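Local coordinates for magnetosome protein MamA (PDB 3AS8) that probably acts as a tetratricopeptide-repeat scaffold for protein-protein interactions, its self-recognition promoting assembly of a magnetosome-associated complex, at residues Val42-His47 and Ala72-Val78; Leu82-Val87 and Pro97-Lys101; Tyr92-Val96 and Ala119-Leu123; Arg113-Val118 and Ser132-Ala136. All coordinates share one frame; numbering follows the deposited sequence.

Contact 1 of 4, residues Val42-His47 and Ala72-Val78; sequences VEVALH and APDNIKV
Val42 meets the turn at Ala72-Asn75 through one methyl: its CG2 lies 4.0 Å from Ala72 CB and touches Val78 CG2 and the amide end of Asn75 as well. One helical turn on, Leu46 divides its two branches, CD1 resting on the backbone and CG2 of Val78 while CD2 packs on Lys77. That lysine is modelled in two conformers; in one, CD lies 3.9 Å from Leu46 CD2, and the chain, extended until its bend at chi4 (-64°), carries NZ to 3.7 Å from His47 NE2, an oblique and tentative approach to the imidazole. No direct hydrogen bond joins the segments; a water does, accepting from Asn75 ND2 at 2.9 Å and donating to Glu43 OE2 at 3.1 Å.

Behind this first shell, the His47 ring is fixed by its own helix: ND1 donates in the ring plane to Glu43 O (2.8 Å), a carbonyl that also takes His47 N. Asn75 OD1 accepts from Val78 N at 2.9 Å, Val78 N standing 38° out of the Asn75 side-chain carbonyl plane. Farther out, Leu65 and Ile69 of helix 58-71 back Leu46 and Val78. The contact thus joins the start of helix 42-54 to the type I turn and Asn75 N-cap that open helix 76-88, as in the stacked helices of a tetratricopeptide superhelix.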
loop_
_atom_site.group_PDB
_atom_site.type_symbol
_atom_site.label_atom_id
_atom_site.label_comp_id
_atom_site.label_asym_id
_atom_site.label_seq_id
_atom_site.Cartn_x
_atom_site.Cartn_y
_atom_site.Cartn_z
ATOM N N VAL A 42 15.508 -8.949 -8.976
ATOM C CA VAL A 42 14.281 -8.208 -8.519
ATOM C C VAL A 42 13.702 -8.861 -7.268
ATOM O O VAL A 42 13.239 -8.179 -6.350
ATOM C CB VAL A 42 13.180 -8.039 -9.634
ATOM C CG1 VAL A 42 12.610 -9.344 -10.079
ATOM C CG2 VAL A 42 12.016 -7.153 -9.145
ATOM N N GLU A 43 13.820 -10.172 -7.176
ATOM C CA GLU A 43 13.219 -10.896 -6.044
ATOM C C GLU A 43 14.011 -10.654 -4.741
ATOM O O GLU A 43 13.412 -10.556 -3.648
ATOM C CB GLU A 43 13.150 -12.353 -6.450
ATOM C CG GLU A 43 11.949 -13.104 -5.983
ATOM C CD GLU A 43 10.626 -12.474 -6.320
ATOM O OE1 GLU A 43 9.795 -12.396 -5.385
ATOM O OE2 GLU A 43 10.393 -12.088 -7.484
ATOM N N VAL A 44 15.336 -10.496 -4.885
ATOM C CA VAL A 44 16.215 -10.147 -3.801
ATOM C C VAL A 44 15.923 -8.673 -3.418
ATOM O O VAL A 44 15.665 -8.386 -2.222
ATOM C CB VAL A 44 17.697 -10.388 -4.166
ATOM C CG1 VAL A 44 18.626 -9.661 -3.168
ATOM C CG2 VAL A 44 17.992 -11.939 -4.239
ATOM N N ALA A 45 15.869 -7.752 -4.408
ATOM C CA ALA A 45 15.598 -6.343 -4.087
ATOM C C ALA A 45 14.198 -6.111 -3.433
ATOM O O ALA A 45 14.055 -5.324 -2.486
ATOM C CB ALA A 45 15.796 -5.408 -5.319
ATOM N N LEU A 46 13.202 -6.839 -3.897
ATOM C CA LEU A 46 11.873 -6.759 -3.358
ATOM C C LEU A 46 11.795 -7.215 -1.904
ATOM O O LEU A 46 11.218 -6.514 -1.055
ATOM C CB LEU A 46 10.951 -7.591 -4.164
ATOM C CG LEU A 46 9.577 -7.869 -3.526
ATOM C CD1 LEU A 46 8.760 -6.515 -3.272
ATOM C CD2 LEU A 46 8.740 -8.800 -4.364
ATOM N N HIS A 47 12.357 -8.388 -1.615
ATOM C CA HIS A 47 12.329 -8.899 -0.264
ATOM C C HIS A 47 13.215 -8.118 0.725
ATOM O O HIS A 47 12.818 -7.876 1.868
ATOM C CB HIS A 47 12.512 -10.408 -0.325
ATOM C CG HIS A 47 11.297 -11.094 -0.868
ATOM N ND1 HIS A 47 11.155 -11.449 -2.203
ATOM C CD2 HIS A 47 10.098 -11.345 -0.284
ATOM C CE1 HIS A 47 9.949 -11.970 -2.385
ATOM N NE2 HIS A 47 9.294 -11.927 -1.240
ATOM N N ALA A 72 11.640 -3.964 -13.327
ATOM C CA ALA A 72 10.493 -4.836 -13.591
ATOM C C ALA A 72 9.224 -3.956 -13.428
ATOM O O ALA A 72 8.522 -4.052 -12.395
ATOM C CB ALA A 72 10.511 -6.011 -12.623
ATOM N N PRO A 73 8.946 -3.081 -14.431
ATOM C CA PRO A 73 7.852 -2.088 -14.327
ATOM C C PRO A 73 6.448 -2.658 -14.134
ATOM O O PRO A 73 5.580 -1.953 -13.599
ATOM C CB PRO A 73 7.923 -1.291 -15.645
ATOM C CG PRO A 73 8.915 -2.017 -16.534
ATOM C CD PRO A 73 9.686 -3.004 -15.717
ATOM N N ASP A 74 6.203 -3.880 -14.596
ATOM C CA ASP A 74 4.872 -4.473 -14.447
ATOM C C ASP A 74 4.747 -5.426 -13.269
ATOM O O ASP A 74 3.759 -6.124 -13.182
ATOM C CB ASP A 74 4.420 -5.189 -15.743
ATOM C CG ASP A 74 4.565 -4.282 -16.991
ATOM O OD1 ASP A 74 5.379 -4.628 -17.888
ATOM O OD2 ASP A 74 3.908 -3.206 -17.023
ATOM N N ASN A 75 5.748 -5.484 -12.381
ATOM C CA ASN A 75 5.667 -6.345 -11.227
ATOM C C ASN A 75 4.686 -5.736 -10.232
ATOM O O ASN A 75 4.921 -4.688 -9.652
ATOM C CB ASN A 75 7.070 -6.535 -10.595
ATOM C CG ASN A 75 7.082 -7.554 -9.481
ATOM O OD1 ASN A 75 6.274 -7.466 -8.526
ATOM N ND2 ASN A 75 8.045 -8.534 -9.565
ATOM N N ILE A 76 3.584 -6.420 -10.016
ATOM C CA ILE A 76 2.492 -5.882 -9.198
ATOM C C ILE A 76 2.787 -5.965 -7.714
ATOM O O ILE A 76 2.342 -5.128 -6.941
ATOM C CB ILE A 76 1.153 -6.603 -9.566
ATOM C CG1 ILE A 76 0.722 -6.264 -11.020
ATOM C CG2 ILE A 76 0.021 -6.276 -8.569
ATOM C CD1 ILE A 76 0.455 -4.744 -11.327
ATOM N N LYS A 77 3.543 -6.976 -7.321
ATOM C CA LYS A 77 3.901 -7.201 -5.925
ATOM C C LYS A 77 4.855 -6.069 -5.420
ATOM O O LYS A 77 4.759 -5.616 -4.280
ATOM C CB LYS A 77 4.545 -8.582 -5.875
ATOM C CG LYS A 77 4.742 -9.235 -4.560
ATOM C CD LYS A 77 5.369 -10.619 -4.814
ATOM C CE LYS A 77 5.208 -11.494 -3.597
ATOM N NZ LYS A 77 5.962 -10.871 -2.503
ATOM N N VAL A 78 5.742 -5.613 -6.294
ATOM C CA VAL A 78 6.592 -4.451 -6.048
ATOM C C VAL A 78 5.766 -3.147 -6.015
ATOM O O VAL A 78 5.902 -2.302 -5.142
ATOM C CB VAL A 78 7.664 -4.246 -7.117
ATOM C CG1 VAL A 78 8.579 -3.001 -6.725
ATOM C CG2 VAL A 78 8.557 -5.502 -7.331
HETATM O O HOH W 1 7.755 -10.510 -7.455
#

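Contact 2 of 4, residues Leu82-Val87 and Pro97-Lys101; sequences LGLTYV and PLLVK
Leu98 and Leu99 both set CG beside the backbone N (chi1 -66° and -58°), and from neighbouring positions on segment 97-101 of helix 92-105 they reach to two sides of Gly83. Leu98 sends CD1 into the angle between Leu82 and Tyr86: it lies 3.7 Å from Leu82 CG and equally 3.7 Å from Tyr86 CE2, meeting the phenol ring at its edge, near the ring plane. That ring is steadied within its own helix, where Leu82 CD1 covers part of one face, and its hydroxyl is bonded to Glu66. Leu99 forks the other way. Its CD1 meets Val87 CG2 at 3.8 Å, and CD2 touches Leu84 CD2.

Between the two leucines the helices come close: the CA atoms of Gly83 and Leu98 are only 5.3 Å apart, and Gly83, with no side chain, lets Leu99 CD2 lie on its backbone, 3.9 Å from Gly83 C. The segment axes cross at -136°, 8.9 Å apart at their nearest. Helix 58-71 backs Leu82, and helix 110-122 lies against Leu99. No hydrogen bond passes between the segments, so the contact rests on apolar fit and burial between these two consecutive helices.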
loop_
_atom_site.group_PDB
_atom_site.type_symbol
_atom_site.label_atom_id
_atom_site.label_comp_id
_atom_site.label_asym_id
_atom_site.label_seq_id
_atom_site.Cartn_x
_atom_site.Cartn_y
_atom_site.Cartn_z
ATOM N N LEU A 82 5.495 -0.672 -2.761
ATOM C CA LEU A 82 6.041 0.633 -2.901
ATOM C C LEU A 82 4.927 1.694 -2.859
ATOM O O LEU A 82 5.061 2.681 -2.161
ATOM C CB LEU A 82 6.828 0.768 -4.164
ATOM C CG LEU A 82 7.512 2.067 -4.512
ATOM C CD1 LEU A 82 8.420 2.522 -3.292
ATOM C CD2 LEU A 82 8.299 1.930 -5.931
ATOM N N GLY A 83 3.828 1.465 -3.578
ATOM C CA GLY A 83 2.696 2.405 -3.580
ATOM C C GLY A 83 2.146 2.569 -2.191
ATOM O O GLY A 83 1.923 3.683 -1.736
ATOM N N LEU A 84 1.902 1.476 -1.485
ATOM C CA LEU A 84 1.444 1.605 -0.103
ATOM C C LEU A 84 2.419 2.330 0.829
ATOM O O LEU A 84 2.001 3.075 1.758
ATOM C CB LEU A 84 1.040 0.210 0.497
ATOM C CG LEU A 84 -0.188 -0.394 -0.214
ATOM C CD1 LEU A 84 -0.473 -1.857 0.256
ATOM C CD2 LEU A 84 -1.424 0.585 -0.017
ATOM N N THR A 85 3.710 2.057 0.626
ATOM C CA THR A 85 4.728 2.673 1.448
ATOM C C THR A 85 4.760 4.179 1.203
ATOM O O THR A 85 4.825 4.932 2.166
ATOM C CB THR A 85 6.122 2.055 1.309
ATOM O OG1 THR A 85 6.059 0.679 1.701
ATOM C CG2 THR A 85 7.088 2.734 2.281
ATOM N N TYR A 86 4.676 4.605 -0.046
ATOM C CA TYR A 86 4.581 6.035 -0.344
ATOM C C TYR A 86 3.447 6.761 0.373
ATOM O O TYR A 86 3.636 7.888 0.955
ATOM C CB TYR A 86 4.507 6.233 -1.825
ATOM C CG TYR A 86 5.800 6.047 -2.598
ATOM C CD1 TYR A 86 7.058 6.453 -2.097
ATOM C CD2 TYR A 86 5.738 5.669 -3.918
ATOM C CE1 TYR A 86 8.235 6.353 -2.925
ATOM C CE2 TYR A 86 6.851 5.582 -4.720
ATOM C CZ TYR A 86 8.090 5.936 -4.237
ATOM O OH TYR A 86 9.172 5.794 -5.116
ATOM N N VAL A 87 2.249 6.143 0.406
ATOM C CA VAL A 87 1.141 6.786 1.109
ATOM C C VAL A 87 1.558 6.932 2.579
ATOM O O VAL A 87 1.298 7.981 3.231
ATOM C CB VAL A 87 -0.191 5.947 1.017
ATOM C CG1 VAL A 87 -1.252 6.631 1.895
ATOM C CG2 VAL A 87 -0.574 5.718 -0.453
ATOM N N PRO A 97 0.222 6.711 -9.430
ATOM C CA PRO A 97 0.360 5.827 -10.590
ATOM C C PRO A 97 0.540 4.343 -10.246
ATOM O O PRO A 97 0.028 3.492 -10.971
ATOM C CB PRO A 97 1.616 6.355 -11.335
ATOM C CG PRO A 97 1.966 7.654 -10.687
ATOM C CD PRO A 97 1.224 7.795 -9.394
ATOM N N LEU A 98 1.225 4.041 -9.157
ATOM C CA LEU A 98 1.448 2.667 -8.775
ATOM C C LEU A 98 0.124 2.028 -8.323
ATOM O O LEU A 98 -0.220 0.922 -8.735
ATOM C CB LEU A 98 2.514 2.587 -7.636
ATOM C CG LEU A 98 3.980 3.021 -8.006
ATOM C CD1 LEU A 98 4.870 3.257 -6.750
ATOM C CD2 LEU A 98 4.641 2.051 -8.946
ATOM N N LEU A 99 -0.596 2.736 -7.448
ATOM C CA LEU A 99 -1.888 2.231 -6.971
ATOM C C LEU A 99 -2.965 2.138 -8.081
ATOM O O LEU A 99 -3.764 1.227 -8.024
ATOM C CB LEU A 99 -2.402 3.028 -5.753
ATOM C CG LEU A 99 -1.496 3.049 -4.551
ATOM C CD1 LEU A 99 -2.061 3.997 -3.444
ATOM C CD2 LEU A 99 -1.163 1.666 -3.960
ATOM N N VAL A 100 -3.018 3.073 -9.046
ATOM C CA VAL A 100 -3.867 2.899 -10.208
ATOM C C VAL A 100 -3.571 1.589 -10.897
ATOM O O VAL A 100 -4.473 0.858 -11.288
ATOM C CB VAL A 100 -3.772 4.119 -11.174
ATOM C CG1 VAL A 100 -4.518 3.911 -12.600
ATOM C CG2 VAL A 100 -4.280 5.385 -10.444
ATOM N N LYS A 101 -2.287 1.278 -11.094
ATOM C CA LYS A 101 -1.929 0.100 -11.849
ATOM C C LYS A 101 -2.233 -1.137 -11.057
ATOM O O LYS A 101 -2.749 -2.127 -11.583
ATOM C CB LYS A 101 -0.433 0.181 -12.203
ATOM C CG LYS A 101 0.121 -1.066 -12.927
ATOM C CD LYS A 101 1.687 -0.964 -13.014
ATOM C CE LYS A 101 2.264 -1.879 -14.082
ATOM N NZ LYS A 101 2.038 -1.412 -15.444
#

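Contact 3 of 4, residues Tyr92-Val96 and Ala119-Leu123; sequences YDLAV and ALDNL
Tyr92 and Asn122 lie flat against each other, ring and amide planes 2° apart. Asn122 CB sits over one face of the phenol, 3.6 Å from the centroid and 20° off the normal, a CH-pi contact, and the amide continues across the same face toward the hydroxyl end, with CG 3.5 Å from Tyr92 CZ. Val118 O, one turn back, receives a hydrogen bond from Asn122 ND2, which fixes the amide's rotation. Ala119 approaches the ring obliquely, its CA 3.7 Å from Tyr92 CD1.

Next to the stack the contact is aliphatic. Tyr92 CB faces Leu123 CG at 4.0 Å, and Leu123 CD1 reaches on to Val96 CG2 at 3.7 Å. The same valine methyl meets Ala119 CB (3.8 Å) and, less closely, Leu120 CD2. Its chi1 of 157° puts CG1 anti to the backbone N and leaves CG2 beside it, facing segment 119-123. Asp93 borders the cluster by its backbone and CB alone, its carboxylate leading away.

Val87 of helix 76-88 touches Tyr92, while Ala129 and Ser132 of helix 126-139 touch Leu120. Here the start of helix 92-105 packs on the end of helix 110-122, consecutive helices of the array, as in stacked tetratricopeptide repeats.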
loop_
_atom_site.group_PDB
_atom_site.type_symbol
_atom_site.label_atom_id
_atom_site.label_comp_id
_atom_site.label_asym_id
_atom_site.label_seq_id
_atom_site.Cartn_x
_atom_site.Cartn_y
_atom_site.Cartn_z
ATOM N N TYR A 92 2.352 11.183 -1.747
ATOM C CA TYR A 92 1.066 10.857 -2.396
ATOM C C TYR A 92 1.143 10.885 -3.890
ATOM O O TYR A 92 0.556 10.036 -4.576
ATOM C CB TYR A 92 0.047 11.854 -1.936
ATOM C CG TYR A 92 -0.221 11.793 -0.450
ATOM C CD1 TYR A 92 -0.674 10.624 0.129
ATOM C CD2 TYR A 92 -0.017 12.911 0.362
ATOM C CE1 TYR A 92 -0.953 10.569 1.456
ATOM C CE2 TYR A 92 -0.321 12.870 1.675
ATOM C CZ TYR A 92 -0.781 11.687 2.214
ATOM O OH TYR A 92 -1.067 11.625 3.527
ATOM N N ASP A 93 1.951 11.801 -4.417
ATOM C CA ASP A 93 2.090 11.891 -5.849
ATOM C C ASP A 93 2.791 10.715 -6.506
ATOM O O ASP A 93 2.453 10.340 -7.645
ATOM C CB ASP A 93 2.797 13.187 -6.210
ATOM C CG ASP A 93 4.290 13.165 -5.775
ATOM O OD1 ASP A 93 4.593 12.920 -4.552
ATOM O OD2 ASP A 93 5.122 13.332 -6.695
ATOM N N LEU A 94 3.799 10.139 -5.837
ATOM C CA LEU A 94 4.436 8.934 -6.380
ATOM C C LEU A 94 3.528 7.686 -6.227
ATOM O O LEU A 94 3.647 6.696 -6.978
ATOM C CB LEU A 94 5.795 8.701 -5.671
ATOM C CG LEU A 94 6.794 9.847 -5.870
ATOM C CD1 LEU A 94 8.173 9.480 -5.273
ATOM C CD2 LEU A 94 6.885 10.201 -7.394
ATOM N N ALA A 95 2.701 7.739 -5.215
ATOM C CA ALA A 95 1.824 6.623 -4.857
ATOM C C ALA A 95 0.762 6.423 -5.935
ATOM O O ALA A 95 0.498 5.325 -6.320
ATOM C CB ALA A 95 1.210 6.881 -3.462
ATOM N N VAL A 96 0.245 7.515 -6.534
ATOM C CA VAL A 96 -0.943 7.418 -7.368
ATOM C C VAL A 96 -0.805 6.485 -8.574
ATOM O O VAL A 96 -1.618 5.556 -8.732
ATOM C CB VAL A 96 -1.453 8.873 -7.738
ATOM C CG1 VAL A 96 -2.272 8.849 -8.961
ATOM C CG2 VAL A 96 -2.169 9.440 -6.512
ATOM N N ALA A 119 -4.818 9.200 -1.238
ATOM C CA ALA A 119 -3.731 9.931 -1.883
ATOM C C ALA A 119 -4.274 11.057 -2.723
ATOM O O ALA A 119 -3.756 12.194 -2.662
ATOM C CB ALA A 119 -2.817 8.984 -2.755
ATOM N N LEU A 120 -5.270 10.737 -3.519
ATOM C CA LEU A 120 -6.003 11.684 -4.369
ATOM C C LEU A 120 -6.595 12.818 -3.545
ATOM O O LEU A 120 -6.413 14.010 -3.903
ATOM C CB LEU A 120 -7.069 10.951 -5.183
ATOM C CG LEU A 120 -6.553 10.037 -6.295
ATOM C CD1 LEU A 120 -7.664 9.061 -6.755
ATOM C CD2 LEU A 120 -5.933 10.736 -7.519
ATOM N N ASP A 121 -7.240 12.493 -2.412
ATOM C CA ASP A 121 -7.800 13.508 -1.540
ATOM C C ASP A 121 -6.717 14.452 -1.030
ATOM O O ASP A 121 -6.896 15.702 -0.990
ATOM C CB ASP A 121 -8.571 12.899 -0.382
ATOM C CG ASP A 121 -9.130 13.948 0.575
ATOM O OD1 ASP A 121 -8.331 14.572 1.288
ATOM O OD2 ASP A 121 -10.379 14.145 0.630
ATOM N N ASN A 122 -5.574 13.877 -0.655
ATOM C CA ASN A 122 -4.456 14.708 -0.175
ATOM C C ASN A 122 -3.891 15.622 -1.193
ATOM O O ASN A 122 -3.438 16.725 -0.821
ATOM C CB ASN A 122 -3.347 13.889 0.492
ATOM C CG ASN A 122 -3.739 13.525 1.903
ATOM O OD1 ASN A 122 -3.705 14.386 2.749
ATOM N ND2 ASN A 122 -4.243 12.291 2.133
ATOM N N LEU A 123 -3.967 15.217 -2.446
ATOM C CA LEU A 123 -3.520 15.983 -3.554
ATOM C C LEU A 123 -4.546 16.995 -4.030
ATOM O O LEU A 123 -4.302 17.642 -5.061
ATOM C CB LEU A 123 -3.139 15.067 -4.716
ATOM C CG LEU A 123 -1.908 14.157 -4.502
ATOM C CD1 LEU A 123 -1.748 12.989 -5.533
ATOM C CD2 LEU A 123 -0.668 15.082 -4.517
#

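Contact 4 of 4, residues Arg113-Val118 and Ser132-Ala136; sequences RFRLGV and SFKIA. With SO4 (sulfate ion), chain C.
Two consecutive helices of the tetratricopeptide array pack here nearly antiparallel, their segment axes 8.2 Å apart and crossing at -160°. Small residues let them close: the CA atoms of Gly117 and Ser132 are 5.2 Å apart, and the Phe133 ring lies against the glycine, with CA over its face and CZ 3.4 Å from Gly117 C. Phe114 meets Phe133 obliquely, planes at 48°, their CE1 atoms 3.9 Å apart.

On the other flank Arg113 folds back over segment 132-136. Its chi1 sets CG anti to the backbone N, beside Ala136, and bends at chi2 and chi3 then turn the guanidinium toward Ser132, so that NH2 donates to OG at 3.0 Å, with the hydroxyl oxygen in the guanidinium plane. Ile135 CD1 covers the centre of one guanidinium face, 3.7 Å above it. Arg115 points away from segment 132-136, and its NH2 binds a sulfate O4 at 3.0 Å, an ion probably from the crystallisation liquor.

Val146, Ala149 and Ile150 of helix 144-156 touch Phe133, whereas Leu99 and Val100 of helix 92-105 touch Leu116, leaving this pair sandwiched between the preceding and following helices.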
loop_
_atom_site.group_PDB
_atom_site.type_symbol
_atom_site.label_atom_id
_atom_site.label_comp_id
_atom_site.label_asym_id
_atom_site.label_seq_id
_atom_site.Cartn_x
_atom_site.Cartn_y
_atom_site.Cartn_z
ATOM N N ARG A 113 -7.346 0.314 -3.131
ATOM C CA ARG A 113 -8.264 1.298 -3.695
ATOM C C ARG A 113 -8.527 2.383 -2.660
ATOM O O ARG A 113 -8.623 3.543 -3.000
ATOM C CB ARG A 113 -9.614 0.614 -4.051
ATOM C CG ARG A 113 -10.685 1.521 -4.575
ATOM C CD ARG A 113 -10.283 2.309 -5.775
ATOM N NE ARG A 113 -10.229 1.505 -6.987
ATOM C CZ ARG A 113 -10.000 1.985 -8.210
ATOM N NH1 ARG A 113 -10.037 1.172 -9.235
ATOM N NH2 ARG A 113 -9.823 3.263 -8.447
ATOM N N PHE A 114 -8.677 1.997 -1.390
ATOM C CA PHE A 114 -8.844 2.955 -0.283
ATOM C C PHE A 114 -7.688 3.950 -0.163
ATOM O O PHE A 114 -7.931 5.120 -0.202
ATOM C CB PHE A 114 -9.073 2.263 1.004
ATOM C CG PHE A 114 -9.294 3.209 2.148
ATOM C CD1 PHE A 114 -10.470 3.964 2.246
ATOM C CD2 PHE A 114 -8.299 3.435 3.074
ATOM C CE1 PHE A 114 -10.639 4.837 3.240
ATOM C CE2 PHE A 114 -8.476 4.257 4.078
ATOM C CZ PHE A 114 -9.617 4.996 4.190
ATOM N N ARG A 115 -6.441 3.455 -0.174
ATOM C CA ARG A 115 -5.271 4.307 -0.071
ATOM C C ARG A 115 -5.077 5.176 -1.291
ATOM O O ARG A 115 -4.606 6.305 -1.176
ATOM C CB ARG A 115 -4.003 3.463 0.259
ATOM C CG ARG A 115 -4.161 2.600 1.555
ATOM C CD ARG A 115 -4.300 3.407 2.764
ATOM N NE ARG A 115 -4.632 2.529 3.866
ATOM C CZ ARG A 115 -4.965 2.910 5.087
ATOM N NH1 ARG A 115 -5.302 1.980 5.978
ATOM N NH2 ARG A 115 -4.965 4.207 5.428
ATOM N N LEU A 116 -5.473 4.683 -2.457
ATOM C CA LEU A 116 -5.499 5.484 -3.644
ATOM C C LEU A 116 -6.448 6.685 -3.481
ATOM O O LEU A 116 -6.125 7.830 -3.809
ATOM C CB LEU A 116 -5.944 4.658 -4.828
ATOM C CG LEU A 116 -6.171 5.430 -6.150
ATOM C CD1 LEU A 116 -4.934 6.225 -6.542
ATOM C CD2 LEU A 116 -6.636 4.456 -7.303
ATOM N N GLY A 117 -7.659 6.433 -2.989
ATOM C CA GLY A 117 -8.491 7.558 -2.622
ATOM C C GLY A 117 -7.879 8.564 -1.653
ATOM O O GLY A 117 -8.041 9.778 -1.818
ATOM N N VAL A 118 -7.231 8.079 -0.597
ATOM C CA VAL A 118 -6.604 8.930 0.368
ATOM C C VAL A 118 -5.555 9.772 -0.298
ATOM O O VAL A 118 -5.430 10.940 0.045
ATOM C CB VAL A 118 -5.938 8.160 1.562
ATOM C CG1 VAL A 118 -5.228 9.113 2.519
ATOM C CG2 VAL A 118 -7.035 7.427 2.402
ATOM N N SER A 132 -12.797 6.789 -6.355
ATOM C CA SER A 132 -12.070 5.640 -5.794
ATOM C C SER A 132 -12.712 5.124 -4.500
ATOM O O SER A 132 -12.927 3.906 -4.348
ATOM C CB SER A 132 -10.562 6.008 -5.597
ATOM O OG SER A 132 -9.879 5.740 -6.814
ATOM N N PHE A 133 -13.089 6.022 -3.597
ATOM C CA PHE A 133 -13.841 5.660 -2.396
ATOM C C PHE A 133 -15.155 4.927 -2.691
ATOM O O PHE A 133 -15.475 3.941 -2.055
ATOM C CB PHE A 133 -14.127 6.854 -1.460
ATOM C CG PHE A 133 -12.911 7.506 -0.852
ATOM C CD1 PHE A 133 -11.892 6.749 -0.276
ATOM C CD2 PHE A 133 -12.787 8.910 -0.822
ATOM C CE1 PHE A 133 -10.785 7.367 0.322
ATOM C CE2 PHE A 133 -11.668 9.516 -0.234
ATOM C CZ PHE A 133 -10.658 8.737 0.331
ATOM N N LYS A 134 -15.878 5.343 -3.725
ATOM C CA LYS A 134 -17.037 4.594 -4.122
ATOM C C LYS A 134 -16.823 3.173 -4.675
ATOM O O LYS A 134 -17.627 2.296 -4.410
ATOM C CB LYS A 134 -17.862 5.425 -5.054
ATOM C CG LYS A 134 -18.501 6.583 -4.261
ATOM C CD LYS A 134 -19.521 7.371 -5.109
ATOM C CE LYS A 134 -20.109 8.535 -4.278
ATOM N NZ LYS A 134 -21.028 9.295 -5.125
ATOM N N ILE A 135 -15.708 2.954 -5.335
ATOM C CA ILE A 135 -15.296 1.642 -5.756
ATOM C C ILE A 135 -14.899 0.796 -4.567
ATOM O O ILE A 135 -15.264 -0.362 -4.483
ATOM C CB ILE A 135 -14.170 1.741 -6.803
ATOM C CG1 ILE A 135 -14.682 2.469 -8.051
ATOM C CG2 ILE A 135 -13.674 0.347 -7.206
ATOM C CD1 ILE A 135 -13.583 2.904 -9.059
ATOM N N ALA A 136 -14.132 1.348 -3.632
ATOM C CA ALA A 136 -13.868 0.669 -2.386
ATOM C C ALA A 136 -15.116 0.261 -1.588
ATOM O O ALA A 136 -15.195 -0.833 -0.984
ATOM C CB ALA A 136 -12.936 1.539 -1.510
HETATM S S SO4 C . -5.072 3.738 9.209
HETATM O O1 SO4 C . -3.708 3.506 8.717
HETATM O O2 SO4 C . -5.777 2.459 9.372
HETATM O O3 SO4 C . -5.009 4.413 10.505
HETATM O O4 SO4 C . -5.811 4.623 8.307
#

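In the fold
The contacts follow the chain along an all-helical array, each handing a helix or a neighbouring surface to the next. Contact 1 closes before contact 2 opens; both use helix 76-88, their centres are 13 Å apart, and a salt bridge from Asp74 to Lys101 ties them. Contacts 2 and 3 share helix 92-105 and contacts 3 and 4 share helix 110-122, with alternating segments and centres 9 and 11 Å apart. Contacts 1 and 4, 23 Å apart between centres, lie on opposite sides of the chain's centre without touching. Contacts 2, 3 and 4 join consecutive helices and contact 1 joins helices two apart, giving a continuous repeat scaffold consistent with protein binding.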